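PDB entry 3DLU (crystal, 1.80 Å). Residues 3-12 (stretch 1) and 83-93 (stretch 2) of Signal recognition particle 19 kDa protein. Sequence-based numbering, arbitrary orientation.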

# COMPACT_ATOMS: atom_id res chain seq x y z
N ARG A 3 -5.19 20.50 2.16
CA ARG A 3 -5.02 19.06 2.06
C ARG A 3 -3.67 18.67 2.67
O ARG A 3 -2.67 19.34 2.45
CB ARG A 3 -5.09 18.65 0.60
CG ARG A 3 -5.08 17.17 0.33
CD ARG A 3 -5.20 16.93 -1.17
NE ARG A 3 -6.52 17.29 -1.68
CZ ARG A 3 -7.01 16.85 -2.84
NH1 ARG A 3 -6.28 16.04 -3.60
NH2 ARG A 3 -8.23 17.21 -3.24
N PHE A 4 -3.65 17.61 3.47
CA PHE A 4 -2.40 17.15 4.08
C PHE A 4 -2.50 15.68 4.45
O PHE A 4 -3.58 15.10 4.46
CB PHE A 4 -2.03 17.99 5.31
CG PHE A 4 -3.13 18.08 6.33
CD1 PHE A 4 -4.01 19.16 6.33
CD2 PHE A 4 -3.31 17.07 7.26
CE1 PHE A 4 -5.04 19.23 7.26
CE2 PHE A 4 -4.34 17.13 8.20
CZ PHE A 4 -5.21 18.21 8.20
N VAL A 5 -1.35 15.09 4.77
CA VAL A 5 -1.30 13.70 5.18
C VAL A 5 -1.41 13.59 6.71
O VAL A 5 -0.91 14.44 7.44
CB VAL A 5 0.01 13.03 4.70
CG1 VAL A 5 1.24 13.70 5.33
CG2 VAL A 5 -0.00 11.55 4.99
N VAL A 6 -2.10 12.55 7.16
CA VAL A 6 -2.07 12.15 8.56
C VAL A 6 -1.42 10.78 8.65
O VAL A 6 -1.84 9.81 8.01
CB VAL A 6 -3.47 12.13 9.19
CG1 VAL A 6 -3.40 11.63 10.65
CG2 VAL A 6 -4.10 13.52 9.13
N TRP A 7 -0.35 10.71 9.43
CA TRP A 7 0.35 9.46 9.66
C TRP A 7 0.01 9.08 11.12
O TRP A 7 0.22 9.88 12.03
CB TRP A 7 1.86 9.69 9.41
CG TRP A 7 2.74 8.54 9.77
CD1 TRP A 7 2.58 7.23 9.39
CD2 TRP A 7 3.95 8.59 10.53
NE1 TRP A 7 3.61 6.46 9.91
CE2 TRP A 7 4.46 7.27 10.61
CE3 TRP A 7 4.65 9.62 11.17
CZ2 TRP A 7 5.64 6.96 11.29
CZ3 TRP A 7 5.82 9.31 11.86
CH2 TRP A 7 6.30 7.99 11.91
N PRO A 8 -0.60 7.90 11.34
CA PRO A 8 -1.15 7.59 12.67
C PRO A 8 -0.15 7.80 13.81
O PRO A 8 -0.55 8.20 14.91
CB PRO A 8 -1.53 6.11 12.54
CG PRO A 8 -1.91 5.97 11.08
CD PRO A 8 -0.86 6.80 10.38
N SER A 9 1.13 7.54 13.58
CA SER A 9 2.11 7.75 14.66
C SER A 9 2.18 9.18 15.17
O SER A 9 2.58 9.43 16.31
CB SER A 9 3.51 7.28 14.22
OG SER A 9 3.49 5.88 13.99
N GLU A 10 1.77 10.13 14.33
CA GLU A 10 1.75 11.54 14.72
C GLU A 10 0.89 11.80 15.96
O GLU A 10 1.15 12.74 16.71
CB GLU A 10 1.28 12.43 13.56
CG GLU A 10 2.29 12.47 12.39
CD GLU A 10 1.69 13.05 11.11
OE1 GLU A 10 0.45 13.12 11.00
OE2 GLU A 10 2.46 13.42 10.20
N LEU A 11 -0.12 10.97 16.18
CA LEU A 11 -1.01 11.17 17.32
C LEU A 11 -1.07 9.96 18.25
O LEU A 11 -2.09 9.70 18.88
CB LEU A 11 -2.41 11.55 16.83
CG LEU A 11 -3.15 10.58 15.92
CD1 LEU A 11 -4.65 10.51 16.28
CD2 LEU A 11 -2.97 10.96 14.45
N ASP A 12 0.04 9.22 18.34
CA ASP A 12 0.09 7.97 19.09
C ASP A 12 0.83 8.21 20.41
O ASP A 12 2.06 8.44 20.44
CB ASP A 12 0.81 6.90 18.25
CG ASP A 12 0.78 5.51 18.88
OD1 ASP A 12 0.45 5.36 20.08
OD2 ASP A 12 1.11 4.54 18.15
N LYS A 83 -3.75 21.52 14.53
CA LYS A 83 -5.05 21.56 15.20
C LYS A 83 -5.94 20.38 14.78
O LYS A 83 -6.67 19.83 15.59
CB LYS A 83 -5.77 22.88 14.95
CG LYS A 83 -7.18 22.92 15.51
CD LYS A 83 -7.20 22.61 17.02
CE LYS A 83 -8.59 22.83 17.61
NZ LYS A 83 -8.68 22.47 19.06
N SER A 84 -5.88 20.01 13.50
CA SER A 84 -6.67 18.88 13.02
C SER A 84 -6.25 17.57 13.71
O SER A 84 -7.10 16.74 14.01
CB SER A 84 -6.53 18.74 11.49
OG SER A 84 -7.04 19.89 10.83
N LEU A 85 -4.95 17.35 13.89
CA LEU A 85 -4.47 16.16 14.60
C LEU A 85 -5.00 16.11 16.03
O LEU A 85 -5.40 15.05 16.51
CB LEU A 85 -2.94 16.11 14.62
CG LEU A 85 -2.21 15.85 13.30
CD1 LEU A 85 -0.71 15.93 13.50
CD2 LEU A 85 -2.63 14.51 12.67
N LYS A 86 -4.99 17.24 16.71
CA LYS A 86 -5.54 17.30 18.08
C LYS A 86 -7.05 16.99 18.08
O LYS A 86 -7.54 16.21 18.92
CB LYS A 86 -5.27 18.66 18.72
CG LYS A 86 -3.78 18.91 19.03
CD LYS A 86 -3.55 20.38 19.38
CE LYS A 86 -2.07 20.67 19.58
NZ LYS A 86 -1.82 22.13 19.65
N LEU A 87 -7.79 17.58 17.15
CA LEU A 87 -9.23 17.34 17.07
C LEU A 87 -9.50 15.86 16.81
O LEU A 87 -10.41 15.28 17.39
CB LEU A 87 -9.85 18.17 15.94
CG LEU A 87 -9.95 19.67 16.21
CD1 LEU A 87 -10.24 20.40 14.90
CD2 LEU A 87 -11.05 19.91 17.24
N ILE A 88 -8.71 15.27 15.92
CA ILE A 88 -8.87 13.87 15.57
C ILE A 88 -8.58 12.97 16.78
O ILE A 88 -9.36 12.06 17.08
CB ILE A 88 -7.96 13.49 14.39
CG1 ILE A 88 -8.53 14.08 13.11
CG2 ILE A 88 -7.84 11.96 14.26
CD1 ILE A 88 -7.58 13.94 11.91
N ALA A 89 -7.47 13.24 17.46
CA ALA A 89 -7.10 12.46 18.64
C ALA A 89 -8.20 12.50 19.70
O ALA A 89 -8.62 11.46 20.24
CB ALA A 89 -5.77 12.96 19.22
N GLN A 90 -8.70 13.70 19.99
CA GLN A 90 -9.71 13.85 21.03
C GLN A 90 -11.04 13.20 20.62
O GLN A 90 -11.75 12.65 21.46
CB GLN A 90 -9.88 15.32 21.43
CG GLN A 90 -10.83 15.55 22.63
CD GLN A 90 -10.43 14.80 23.91
OE1 GLN A 90 -9.31 14.32 24.05
NE2 GLN A 90 -11.36 14.71 24.85
N LYS A 91 -11.34 13.21 19.32
CA LYS A 91 -12.53 12.54 18.82
C LYS A 91 -12.40 11.01 18.97
O LYS A 91 -13.37 10.33 19.33
CB LYS A 91 -12.78 12.93 17.37
CG LYS A 91 -13.96 12.21 16.74
CD LYS A 91 -15.27 12.61 17.39
CE LYS A 91 -15.40 14.12 17.50
NZ LYS A 91 -16.77 14.49 17.96
N ILE A 92 -11.21 10.48 18.71
CA ILE A 92 -10.98 9.05 18.87
C ILE A 92 -11.12 8.66 20.35
O ILE A 92 -11.71 7.61 20.67
CB ILE A 92 -9.61 8.63 18.32
CG1 ILE A 92 -9.57 8.80 16.80
CG2 ILE A 92 -9.31 7.17 18.70
CD1 ILE A 92 -8.18 8.49 16.19
N ARG A 93 -10.61 9.49 21.25
CA ARG A 93 -10.78 9.25 22.68
C ARG A 93 -12.26 9.16 23.03
O ARG A 93 -12.69 8.28 23.79
CB ARG A 93 -10.11 10.36 23.50
CG ARG A 93 -10.40 10.32 25.01
CD ARG A 93 -9.45 11.25 25.78
NE ARG A 93 -8.10 10.69 25.80
CZ ARG A 93 -7.09 11.14 25.06
NH1 ARG A 93 -7.27 12.20 24.27
NH2 ARG A 93 -5.92 10.53 25.10

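Residues 3-6 form a strand that leads through Trp-7 into a short 3-10 segment, residues 8-10, whereas residues 83-93 lie within a longer helix. The strand and helix axes cross at -50° and approach to 10.5 Å, a separation that leaves the space between them to side chains. Past the strand the backbones draw closer, with the CA atoms of Leu-11 and Ala-89 6.4 Å apart.

No hydrogen bond joins the two stretches; the contact is mainly apolar and buries 366 Å² in total. Alternation along the strand directs Phe-4 and Val-6 toward the helix. The Phe-4 ring meets Ser-84 obliquely, CZ lying 3.6 Å from Ser-84 CB, while Ser-84 OG is hydrogen-bonded elsewhere in the structure. The next residue, Leu-85, leaves its backbone sideways, but its tip reaches inward: Leu-85 CD2 lies 3.6 Å from Val-6 CG1 and 4.0 Å from Leu-11 CD2.

Leu-11 spans successive helical turns. Leu-11 CD1 packs 4.0 Å from Ile-88 CG2, 4.0 Å from Ala-89 CB and 4.1 Å from Ile-92 CD1; the small Ala-89 side chain accompanies the close backbone approach. Glu-10 OE1 also touches Leu-85 CD2 at 3.8 Å, yet its polar need is met locally, since Trp-7 N donates a nearly linear hydrogen bond to Glu-10 OE1 (3.0 Å).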